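PDB 5KKU: polyketide synthase type I from Bacillus amyloliquefaciens, which contributes a dehydratase domain to the difficidin assembly line, where it probably removes water from beta-hydroxyacyl intermediates during polyketide synthesis. Local coordinates for residues Leu126-Glu129 with Ala130-Asn134; Tyr145-Ala148 with Arg149-His152; Tyr166-Gln169 with Asp170-Leu174; Glu188-Lys191 with Ala192-Phe196. All coordinates share one frame; numbering follows the deposited sequence.

Contact 1 of 4, residues Leu126-Glu129 with Ala130-Asn134; sequences LNIE and AFMKN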
loop_
_atom_site.group_PDB
_atom_site.type_symbol
_atom_site.label_atom_id
_atom_site.label_comp_id
_atom_site.label_asym_id
_atom_site.label_seq_id
_atom_site.Cartn_x
_atom_site.Cartn_y
_atom_site.Cartn_z
ATOM N N LEU A 126 -14.819 5.272 15.645
ATOM C CA LEU A 126 -15.983 5.434 14.840
ATOM C C LEU A 126 -16.912 4.271 15.051
ATOM O O LEU A 126 -16.486 3.151 15.183
ATOM C CB LEU A 126 -15.469 5.474 13.390
ATOM C CG LEU A 126 -16.427 5.367 12.217
ATOM C CD1 LEU A 126 -17.104 6.683 11.923
ATOM C CD2 LEU A 126 -15.737 4.811 10.989
ATOM N N ASN A 127 -18.196 4.570 15.069
ATOM C CA ASN A 127 -19.192 3.550 15.194
ATOM C C ASN A 127 -19.426 2.883 13.862
ATOM O O ASN A 127 -20.171 3.377 13.067
ATOM C CB ASN A 127 -20.508 4.095 15.751
ATOM C CG ASN A 127 -21.425 3.013 16.268
ATOM O OD1 ASN A 127 -21.649 2.008 15.651
ATOM N ND2 ASN A 127 -21.943 3.235 17.416
ATOM N N ILE A 128 -18.797 1.741 13.672
ATOM C CA ILE A 128 -18.851 1.011 12.429
ATOM C C ILE A 128 -20.279 0.621 12.059
ATOM O O ILE A 128 -20.675 0.893 10.969
ATOM C CB ILE A 128 -17.863 -0.162 12.367
ATOM C CG1 ILE A 128 -16.460 0.314 12.054
ATOM C CG2 ILE A 128 -18.162 -1.096 11.225
ATOM C CD1 ILE A 128 -15.845 1.096 13.130
ATOM N N GLU A 129 -20.988 -0.003 12.967
ATOM C CA GLU A 129 -22.347 -0.391 12.761
ATOM C C GLU A 129 -23.261 0.759 12.379
ATOM O O GLU A 129 -24.033 0.629 11.488
ATOM C CB GLU A 129 -22.884 -0.947 14.029
ATOM C CG GLU A 129 -22.760 -2.391 14.331
ATOM C CD GLU A 129 -23.816 -2.736 15.357
ATOM O OE1 GLU A 129 -23.493 -2.914 16.518
ATOM O OE2 GLU A 129 -24.996 -2.745 15.010
ATOM N N ALA A 130 -23.158 1.838 13.099
ATOM C CA ALA A 130 -23.969 2.965 12.829
ATOM C C ALA A 130 -23.692 3.582 11.473
ATOM O O ALA A 130 -24.578 4.014 10.841
ATOM C CB ALA A 130 -23.846 3.986 13.926
ATOM N N PHE A 131 -22.427 3.612 11.072
ATOM C CA PHE A 131 -22.027 4.117 9.771
ATOM C C PHE A 131 -22.664 3.307 8.676
ATOM O O PHE A 131 -23.178 3.843 7.765
ATOM C CB PHE A 131 -20.516 4.144 9.582
ATOM C CG PHE A 131 -20.070 4.999 8.432
ATOM C CD1 PHE A 131 -20.042 4.511 7.154
ATOM C CD2 PHE A 131 -19.687 6.289 8.633
ATOM C CE1 PHE A 131 -19.677 5.298 6.103
ATOM C CE2 PHE A 131 -19.300 7.073 7.602
ATOM C CZ PHE A 131 -19.280 6.576 6.326
ATOM N N MET A 132 -22.597 2.002 8.788
ATOM C CA MET A 132 -23.171 1.103 7.797
ATOM C C MET A 132 -24.687 1.182 7.665
ATOM O O MET A 132 -25.202 1.250 6.596
ATOM C CB MET A 132 -22.766 -0.331 8.061
ATOM C CG MET A 132 -21.344 -0.708 7.709
ATOM S SD MET A 132 -20.878 -2.309 8.358
ATOM C CE MET A 132 -19.478 -2.723 7.397
ATOM N N LYS A 133 -25.390 1.195 8.791
ATOM C CA LYS A 133 -26.834 1.228 8.827
ATOM C C LYS A 133 -27.411 2.546 8.420
ATOM O O LYS A 133 -28.477 2.612 7.976
ATOM C CB LYS A 133 -27.359 0.836 10.188
ATOM C CG LYS A 133 -27.146 -0.611 10.518
ATOM C CD LYS A 133 -27.508 -0.975 11.922
ATOM C CE LYS A 133 -27.701 -2.452 12.046
ATOM N NZ LYS A 133 -27.525 -2.932 13.432
ATOM N N ASN A 134 -26.641 3.589 8.550
ATOM C CA ASN A 134 -27.109 4.877 8.188
ATOM C C ASN A 134 -26.447 5.467 6.958
ATOM O O ASN A 134 -26.562 6.591 6.685
ATOM C CB ASN A 134 -27.015 5.768 9.383
ATOM C CG ASN A 134 -27.795 5.248 10.551
ATOM O OD1 ASN A 134 -28.919 4.909 10.448
ATOM N ND2 ASN A 134 -27.183 5.206 11.650
#
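A chi1 of -163° swings the amide of Asn127 beside its own carbonyl carbon, and OD1 thereby comes to face the backbone N of Ala130 at 3.0 Å. This is an N-cap bond. Its N-H...O line is fairly straight at 164°, but the donor stands 49° above the amide plane and so misses the lone pairs of OD1. The same approach lays the amide against the methyl of Ala130, with Asn127 CG 3.5 Å from Ala130 CB. The cap thus combines one polar grip with van der Waals contact. Asn127 also serves the helix through its backbone: its O accepts from Phe131 N at 3.0 Å, opening the i to i+4 ladder that Met132 N to Ile128 O and Lys133 N to Glu129 O continue.

One turn on, Glu129 and Lys133 run side by side and point the same way, both extended beyond CG. Lys133 NZ meets Glu129 OE2 nearly end-on to the C-O bond, giving a 3.0 Å salt bridge on an exposed flank. On the flank toward the strands, Ile128 CG2 lies 4.1 Å from Met132 SD, and Leu126 CD1, from just before the helix, comes obliquely to within 4.2 Å of Phe131 CD2.

The short helix 128-133 therefore has a charged side and an apolar one. Phe131 and Met132 rest on strands 162-168 and 172-178, while Ile128 and Met132 both reach Tyr238 on strand 236-248, so the helix lies against all three strands.

Contact 2 of 4, residues Tyr145-Ala148 with Arg149-His152; sequences YGIA and RRSH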
loop_
_atom_site.group_PDB
_atom_site.type_symbol
_atom_site.label_atom_id
_atom_site.label_comp_id
_atom_site.label_asym_id
_atom_site.label_seq_id
_atom_site.Cartn_x
_atom_site.Cartn_y
_atom_site.Cartn_z
ATOM N N TYR A 145 -13.079 -2.291 -7.610
ATOM C CA TYR A 145 -11.943 -2.848 -8.304
ATOM C C TYR A 145 -12.076 -2.659 -9.851
ATOM O O TYR A 145 -11.137 -2.761 -10.583
ATOM C CB TYR A 145 -11.768 -4.324 -7.945
ATOM C CG TYR A 145 -11.061 -4.600 -6.644
ATOM C CD1 TYR A 145 -9.720 -4.315 -6.476
ATOM C CD2 TYR A 145 -11.729 -5.112 -5.581
ATOM C CE1 TYR A 145 -9.077 -4.549 -5.313
ATOM C CE2 TYR A 145 -11.085 -5.348 -4.413
ATOM C CZ TYR A 145 -9.763 -5.058 -4.295
ATOM O OH TYR A 145 -9.110 -5.281 -3.161
ATOM N N GLY A 146 -13.284 -2.375 -10.304
ATOM C CA GLY A 146 -13.561 -2.182 -11.692
ATOM C C GLY A 146 -12.738 -1.072 -12.249
ATOM O O GLY A 146 -12.470 -1.030 -13.392
ATOM N N ILE A 147 -12.327 -0.180 -11.391
ATOM C CA ILE A 147 -11.506 0.916 -11.790
ATOM C C ILE A 147 -10.095 0.429 -12.149
ATOM O O ILE A 147 -9.520 0.873 -13.105
ATOM C CB ILE A 147 -11.534 2.000 -10.733
ATOM C CG1 ILE A 147 -12.939 2.577 -10.661
ATOM C CG2 ILE A 147 -10.570 3.093 -11.093
ATOM C CD1 ILE A 147 -13.309 3.230 -9.362
ATOM N N ALA A 148 -9.583 -0.509 -11.380
ATOM C CA ALA A 148 -8.310 -1.054 -11.638
ATOM C C ALA A 148 -8.368 -1.930 -12.876
ATOM O O ALA A 148 -7.460 -1.888 -13.667
ATOM C CB ALA A 148 -7.805 -1.806 -10.439
ATOM N N ARG A 149 -9.461 -2.634 -13.069
ATOM C CA ARG A 149 -9.556 -3.565 -14.152
ATOM C C ARG A 149 -9.591 -2.915 -15.475
ATOM O O ARG A 149 -9.012 -3.388 -16.362
ATOM C CB ARG A 149 -10.736 -4.508 -14.006
ATOM C CG ARG A 149 -10.589 -5.578 -12.958
ATOM C CD ARG A 149 -11.712 -6.579 -13.006
ATOM N NE ARG A 149 -13.083 -6.058 -12.939
ATOM C CZ ARG A 149 -13.763 -5.766 -11.834
ATOM N NH1 ARG A 149 -13.243 -5.886 -10.644
ATOM N NH2 ARG A 149 -14.979 -5.321 -11.940
ATOM N N ARG A 150 -10.249 -1.796 -15.530
ATOM C CA ARG A 150 -10.400 -1.108 -16.765
ATOM C C ARG A 150 -9.182 -0.249 -16.991
ATOM O O ARG A 150 -8.905 0.130 -18.087
ATOM C CB ARG A 150 -11.780 -0.434 -16.888
ATOM C CG ARG A 150 -12.081 0.741 -15.973
ATOM C CD ARG A 150 -13.508 1.267 -16.087
ATOM N NE ARG A 150 -14.370 0.696 -15.069
ATOM C CZ ARG A 150 -14.709 1.300 -13.946
ATOM N NH1 ARG A 150 -14.305 2.508 -13.701
ATOM N NH2 ARG A 150 -15.454 0.702 -13.076
ATOM N N SER A 151 -8.404 -0.022 -15.954
ATOM C CA SER A 151 -7.097 0.539 -16.126
ATOM C C SER A 151 -5.996 -0.547 -16.223
ATOM O O SER A 151 -4.870 -0.287 -16.018
ATOM C CB SER A 151 -6.866 1.692 -15.132
ATOM O OG SER A 151 -6.188 1.341 -13.963
ATOM N N HIS A 152 -6.387 -1.752 -16.580
ATOM C CA HIS A 152 -5.497 -2.880 -16.861
ATOM C C HIS A 152 -4.697 -3.365 -15.697
ATOM O O HIS A 152 -3.618 -3.851 -15.834
ATOM C CB HIS A 152 -4.597 -2.632 -18.060
ATOM C CG HIS A 152 -5.356 -2.452 -19.315
ATOM N ND1 HIS A 152 -5.629 -1.219 -19.830
ATOM C CD2 HIS A 152 -5.975 -3.342 -20.108
ATOM C CE1 HIS A 152 -6.352 -1.355 -20.919
ATOM N NE2 HIS A 152 -6.581 -2.636 -21.107
#
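Tyr145 meets Arg149 through both backbone and side chain. Its O accepts from Arg149 N at 3.0 Å, and its CB packs 3.4 Å from Arg149 NH1. NH1 is itself hydrogen-bonded to His142 O, and Tyr145 OH to Asn161 N. The Tyr145 side chain lies about 5 Å from that of Asp198, the predicted proton donor.

Two arginines approach Gly146 from roughly opposite directions. Gly146 CA lies over one face of the Arg149 guanidinium, toward its rim, 3.5 Å from Arg149 NH2, while a bend at chi3 (96°) folds Arg150 back over Gly146 O. The 3.1 Å contact of Arg150 NE with that oxygen is no hydrogen bond; Arg150 N supplies the helical one.

Ile147 CG1 packs at 3.3 Å against Arg150 NH1, and Ile147 O accepts from Ser151 N. Ala148 O draws a weak bond from Ser151 OG, 3.5 Å, but accepts from Ile153 N, which with His152 N to Arg149 O makes the Schellman motif that ends the helix, His152, at positive phi, being C-prime.

Helix 146-150 passes through Ser151 and His152 into strand 153-155: Ala148 touches Ile153, Arg149 touches Glu154, and the His152 ring stacks on His28 near strands 25-27 and 30-33.

Contact 3 of 4, residues Tyr166-Gln169 with Asp170-Leu174; sequences YQLQ and DKEEL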
loop_
_atom_site.group_PDB
_atom_site.type_symbol
_atom_site.label_atom_id
_atom_site.label_comp_id
_atom_site.label_asym_id
_atom_site.label_seq_id
_atom_site.Cartn_x
_atom_site.Cartn_y
_atom_site.Cartn_z
ATOM N N TYR A 166 -19.246 1.816 1.758
ATOM C CA TYR A 166 -20.358 2.615 2.181
ATOM C C TYR A 166 -20.015 4.071 2.074
ATOM O O TYR A 166 -18.953 4.446 2.359
ATOM C CB TYR A 166 -20.716 2.291 3.604
ATOM C CG TYR A 166 -21.127 0.906 3.847
ATOM C CD1 TYR A 166 -20.219 -0.071 4.085
ATOM C CD2 TYR A 166 -22.455 0.565 3.874
ATOM C CE1 TYR A 166 -20.614 -1.349 4.313
ATOM C CE2 TYR A 166 -22.851 -0.708 4.119
ATOM C CZ TYR A 166 -21.924 -1.661 4.321
ATOM O OH TYR A 166 -22.322 -2.899 4.526
ATOM N N GLN A 167 -20.951 4.871 1.667
ATOM C CA GLN A 167 -20.779 6.290 1.555
ATOM C C GLN A 167 -21.845 7.029 2.352
ATOM O O GLN A 167 -22.994 6.730 2.238
ATOM C CB GLN A 167 -20.841 6.700 0.099
ATOM C CG GLN A 167 -20.270 8.026 -0.179
ATOM C CD GLN A 167 -20.438 8.417 -1.609
ATOM O OE1 GLN A 167 -19.513 8.364 -2.384
ATOM N NE2 GLN A 167 -21.617 8.768 -1.967
ATOM N N LEU A 168 -21.431 8.005 3.132
ATOM C CA LEU A 168 -22.372 8.793 3.891
ATOM C C LEU A 168 -22.459 10.237 3.464
ATOM O O LEU A 168 -21.523 10.965 3.640
ATOM C CB LEU A 168 -22.091 8.715 5.372
ATOM C CG LEU A 168 -22.952 9.636 6.219
ATOM C CD1 LEU A 168 -24.400 9.180 6.248
ATOM C CD2 LEU A 168 -22.404 9.884 7.586
ATOM N N GLN A 169 -23.543 10.647 2.839
ATOM C CA GLN A 169 -23.706 12.028 2.345
ATOM C C GLN A 169 -22.728 12.598 1.384
ATOM O O GLN A 169 -22.627 13.773 1.222
ATOM C CB GLN A 169 -24.160 12.941 3.488
ATOM C CG GLN A 169 -25.565 12.663 3.964
ATOM C CD GLN A 169 -25.908 13.303 5.276
ATOM O OE1 GLN A 169 -25.314 14.259 5.663
ATOM N NE2 GLN A 169 -26.893 12.785 5.945
ATOM N N ASP A 170 -21.993 11.743 0.727
ATOM C CA ASP A 170 -21.043 12.153 -0.200
ATOM C C ASP A 170 -19.754 12.671 0.458
ATOM O O ASP A 170 -18.943 13.246 -0.196
ATOM C CB ASP A 170 -21.479 13.084 -1.304
ATOM C CG ASP A 170 -21.898 14.391 -0.760
ATOM O OD1 ASP A 170 -21.698 14.647 0.441
ATOM O OD2 ASP A 170 -22.442 15.185 -1.527
ATOM N N LYS A 171 -19.610 12.452 1.772
ATOM C CA LYS A 171 -18.674 13.262 2.527
ATOM C C LYS A 171 -17.746 12.214 3.160
ATOM O O LYS A 171 -16.619 12.478 3.409
ATOM C CB LYS A 171 -19.362 14.048 3.565
ATOM C CG LYS A 171 -19.787 15.420 3.133
ATOM C CD LYS A 171 -20.014 16.341 4.314
ATOM C CE LYS A 171 -21.312 17.099 4.206
ATOM N NZ LYS A 171 -21.814 17.652 5.486
ATOM N N GLU A 172 -18.255 11.043 3.466
ATOM C CA GLU A 172 -17.421 10.042 4.094
ATOM C C GLU A 172 -17.528 8.684 3.443
ATOM O O GLU A 172 -18.479 8.374 2.846
ATOM C CB GLU A 172 -17.764 9.881 5.564
ATOM C CG GLU A 172 -17.583 11.122 6.419
ATOM C CD GLU A 172 -18.260 11.019 7.767
ATOM O OE1 GLU A 172 -17.817 10.314 8.643
ATOM O OE2 GLU A 172 -19.271 11.661 7.947
ATOM N N GLU A 173 -16.493 7.896 3.589
ATOM C CA GLU A 173 -16.455 6.572 3.052
ATOM C C GLU A 173 -15.908 5.531 4.023
ATOM O O GLU A 173 -15.055 5.799 4.816
ATOM C CB GLU A 173 -15.631 6.588 1.781
ATOM C CG GLU A 173 -15.435 5.275 1.100
ATOM C CD GLU A 173 -14.510 5.361 -0.078
ATOM O OE1 GLU A 173 -13.463 4.735 -0.059
ATOM O OE2 GLU A 173 -14.821 6.052 -1.018
ATOM N N LEU A 174 -16.447 4.320 3.922
ATOM C CA LEU A 174 -16.036 3.208 4.768
ATOM C C LEU A 174 -15.942 1.944 3.923
ATOM O O LEU A 174 -16.912 1.548 3.277
ATOM C CB LEU A 174 -17.027 3.006 5.915
ATOM C CG LEU A 174 -16.563 2.108 7.062
ATOM C CD1 LEU A 174 -15.097 2.359 7.382
ATOM C CD2 LEU A 174 -17.429 2.321 8.295
#
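Tyr166 and Leu174 form an antiparallel hydrogen-bonded pair with both bonds made: Tyr166 N to Leu174 O at 2.8 Å and Leu174 N to Tyr166 O at 3.0 Å. Each donor lies in the plane of the carbonyl it meets, and the first bond is almost straight at 174°. Leu168 N reaches Glu172 O at 3.0 Å, with the donor tilted 32° from the plane, so the bonding becomes less regular toward the turn.

At the non-hydrogen-bonded pair Gln167-Glu173, the two CA atoms make CA-H...O contacts with carbonyls across the hairpin, Glu173 CA to Tyr166 O and Gln167 CA to Glu172 O, each 3.4 Å.

Segments 166-168 and 172-174, whose axes approach to 4.7 Å, are the turn end of the hairpin 162-168/172-178 within the C-terminal hotdog fold. Gln169 and Asp170, both at positive phi, turn the chain. A classic beta bulge follows, in which Lys171 and Glu172 together face Leu168; Lys171 N at 3.1 Å and Glu172 N at 3.3 Å both donate to Leu168 O, from the same face of its plane.

Among side chains, Leu168 and Glu172 lie alongside each other, with Leu168 CD2 3.6 Å from Glu172 OE2, while Glu172 OE1 is hydrogen-bonded to Tyr240 OH. On the sheet face shared with Gln167, the Glu173 carboxylate is held at both oxygens, OE1 by Gly204 N and OE2 by Ser206 OG.

Contact 4 of 4, residues Glu188-Lys191 with Ala192-Phe196; sequences EKFK and AHPAF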
loop_
_atom_site.group_PDB
_atom_site.type_symbol
_atom_site.label_atom_id
_atom_site.label_comp_id
_atom_site.label_asym_id
_atom_site.label_seq_id
_atom_site.Cartn_x
_atom_site.Cartn_y
_atom_site.Cartn_z
ATOM N N GLU A 188 -1.385 -13.538 9.793
ATOM C CA GLU A 188 -0.611 -13.266 10.938
ATOM C C GLU A 188 0.850 -13.382 10.585
ATOM O O GLU A 188 1.643 -13.193 11.423
ATOM C CB GLU A 188 -1.050 -14.141 12.105
ATOM C CG GLU A 188 -2.433 -13.746 12.582
ATOM C CD GLU A 188 -2.994 -14.574 13.705
ATOM O OE1 GLU A 188 -2.571 -15.680 13.910
ATOM O OE2 GLU A 188 -3.884 -14.114 14.391
ATOM N N LYS A 189 1.214 -13.646 9.335
ATOM C CA LYS A 189 2.632 -13.810 9.142
ATOM C C LYS A 189 3.225 -12.489 8.769
ATOM O O LYS A 189 4.384 -12.264 8.892
ATOM C CB LYS A 189 2.928 -14.878 8.113
ATOM C CG LYS A 189 2.649 -16.267 8.623
ATOM C CD LYS A 189 3.744 -16.717 9.544
ATOM C CE LYS A 189 3.427 -18.001 10.262
ATOM N NZ LYS A 189 2.535 -18.876 9.495
ATOM N N PHE A 190 2.355 -11.587 8.341
ATOM C CA PHE A 190 2.704 -10.233 8.007
ATOM C C PHE A 190 2.589 -9.333 9.226
ATOM O O PHE A 190 1.930 -9.660 10.184
ATOM C CB PHE A 190 1.807 -9.721 6.878
ATOM C CG PHE A 190 2.093 -10.335 5.545
ATOM C CD1 PHE A 190 3.215 -10.014 4.851
ATOM C CD2 PHE A 190 1.217 -11.237 4.979
ATOM C CE1 PHE A 190 3.475 -10.565 3.622
ATOM C CE2 PHE A 190 1.475 -11.794 3.761
ATOM C CZ PHE A 190 2.613 -11.469 3.085
ATOM N N LYS A 191 3.268 -8.211 9.235
ATOM C CA LYS A 191 3.021 -7.161 10.180
ATOM C C LYS A 191 1.833 -6.320 9.733
ATOM O O LYS A 191 1.043 -5.889 10.540
ATOM C CB LYS A 191 4.204 -6.233 10.264
ATOM C CG LYS A 191 5.385 -6.738 11.043
ATOM C CD LYS A 191 5.077 -6.885 12.503
ATOM C CE LYS A 191 6.069 -7.785 13.177
ATOM N NZ LYS A 191 6.373 -7.408 14.565
ATOM N N ALA A 192 1.692 -6.125 8.433
ATOM C CA ALA A 192 0.564 -5.437 7.848
ATOM C C ALA A 192 0.455 -6.156 6.522
ATOM O O ALA A 192 1.378 -6.228 5.779
ATOM C CB ALA A 192 0.755 -3.954 7.836
ATOM N N HIS A 193 -0.685 -6.753 6.256
ATOM C CA HIS A 193 -0.912 -7.592 5.124
ATOM C C HIS A 193 -0.962 -6.656 3.926
ATOM O O HIS A 193 -1.753 -5.754 3.889
ATOM C CB HIS A 193 -2.229 -8.359 5.266
ATOM C CG HIS A 193 -2.343 -9.616 4.455
ATOM N ND1 HIS A 193 -2.363 -9.635 3.088
ATOM C CD2 HIS A 193 -2.516 -10.894 4.839
ATOM C CE1 HIS A 193 -2.518 -10.867 2.666
ATOM N NE2 HIS A 193 -2.591 -11.651 3.708
ATOM N N PRO A 194 -0.151 -6.950 2.939
ATOM C CA PRO A 194 -0.086 -6.166 1.732
ATOM C C PRO A 194 -1.401 -6.093 1.008
ATOM O O PRO A 194 -1.697 -5.080 0.463
ATOM C CB PRO A 194 0.947 -6.902 0.925
ATOM C CG PRO A 194 1.857 -7.414 1.920
ATOM C CD PRO A 194 1.008 -7.820 3.061
ATOM N N ALA A 195 -2.167 -7.168 1.023
ATOM C CA ALA A 195 -3.486 -7.157 0.435
ATOM C C ALA A 195 -4.374 -6.094 1.050
ATOM O O ALA A 195 -4.998 -5.362 0.370
ATOM C CB ALA A 195 -4.142 -8.502 0.521
ATOM N N PHE A 196 -4.402 -6.031 2.368
ATOM C CA PHE A 196 -5.094 -5.008 3.086
ATOM C C PHE A 196 -4.586 -3.612 2.745
ATOM O O PHE A 196 -5.374 -2.754 2.502
ATOM C CB PHE A 196 -5.016 -5.236 4.580
ATOM C CG PHE A 196 -6.090 -6.129 5.140
ATOM C CD1 PHE A 196 -7.363 -6.123 4.637
ATOM C CD2 PHE A 196 -5.816 -6.943 6.199
ATOM C CE1 PHE A 196 -8.319 -6.937 5.142
ATOM C CE2 PHE A 196 -6.763 -7.757 6.722
ATOM C CZ PHE A 196 -8.019 -7.749 6.198
#
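Phe190 lays one ring face over Pro194 CD in a CH-pi contact: the carbon is 3.6 Å from the ring centroid and only 11° off the normal, so it sits above the centre of the ring. Pro194 is the first residue of helix 194-200 and His193 is its N-cap, which makes the contact a loop aromatic packed on a helix start in the C-terminal hotdog fold. That helix carries Asp198, the predicted proton donor of the dehydratase, whose side chain is about 6 Å from that of Pro194.

The rim of the same phenyl ring addresses His193. Phe190 CD2 comes 3.8 Å from His193 CD2, above one face of the imidazole, and the planes meet at 55° with centroids 4.9 Å apart, an edge-to-face pair. Phe190 therefore touches both residues at once, Pro194 through its face and His193 through its edge.

The loop itself is tied to helix 37-49 through Ala192 N, hydrogen-bonded to Asp40 OD1, and Lys191 NZ reaches beyond it in a salt bridge with Glu52.

His193 is held at both ring nitrogens. NE2 is hydrogen-bonded to Ala183 O, consistent with a proton on that nitrogen. With CG turned beside the carbonyl carbon (chi1 -158°), His193 ND1 faces the helix start and accepts from Ala195 N at 3.2 Å, the donor lying almost exactly in the imidazole plane.

In the fold
Contacts 1 and 3 form one packed unit: Phe131 CE1 lies 3.5 Å from Leu174 CB and Met132 CG 3.5 Å from Tyr166 CE1, placing the short helix against the hairpin, away from the predicted catalytic residues. Contacts 2 and 4 belong to the active-site side. Their centres are about 23 Å apart, yet their nearest atoms approach to about 5 Å, and each brings a side chain near Asp198, Tyr145 from contact 2 and Pro194 from contact 4. His25, the predicted proton acceptor, is about 7 Å from Ala148 and about 9 Å from Pro194, between side chains. Contact 3 stays apart from both, its nearest atoms about 9 Å from contact 2 and 11 Å from contact 4.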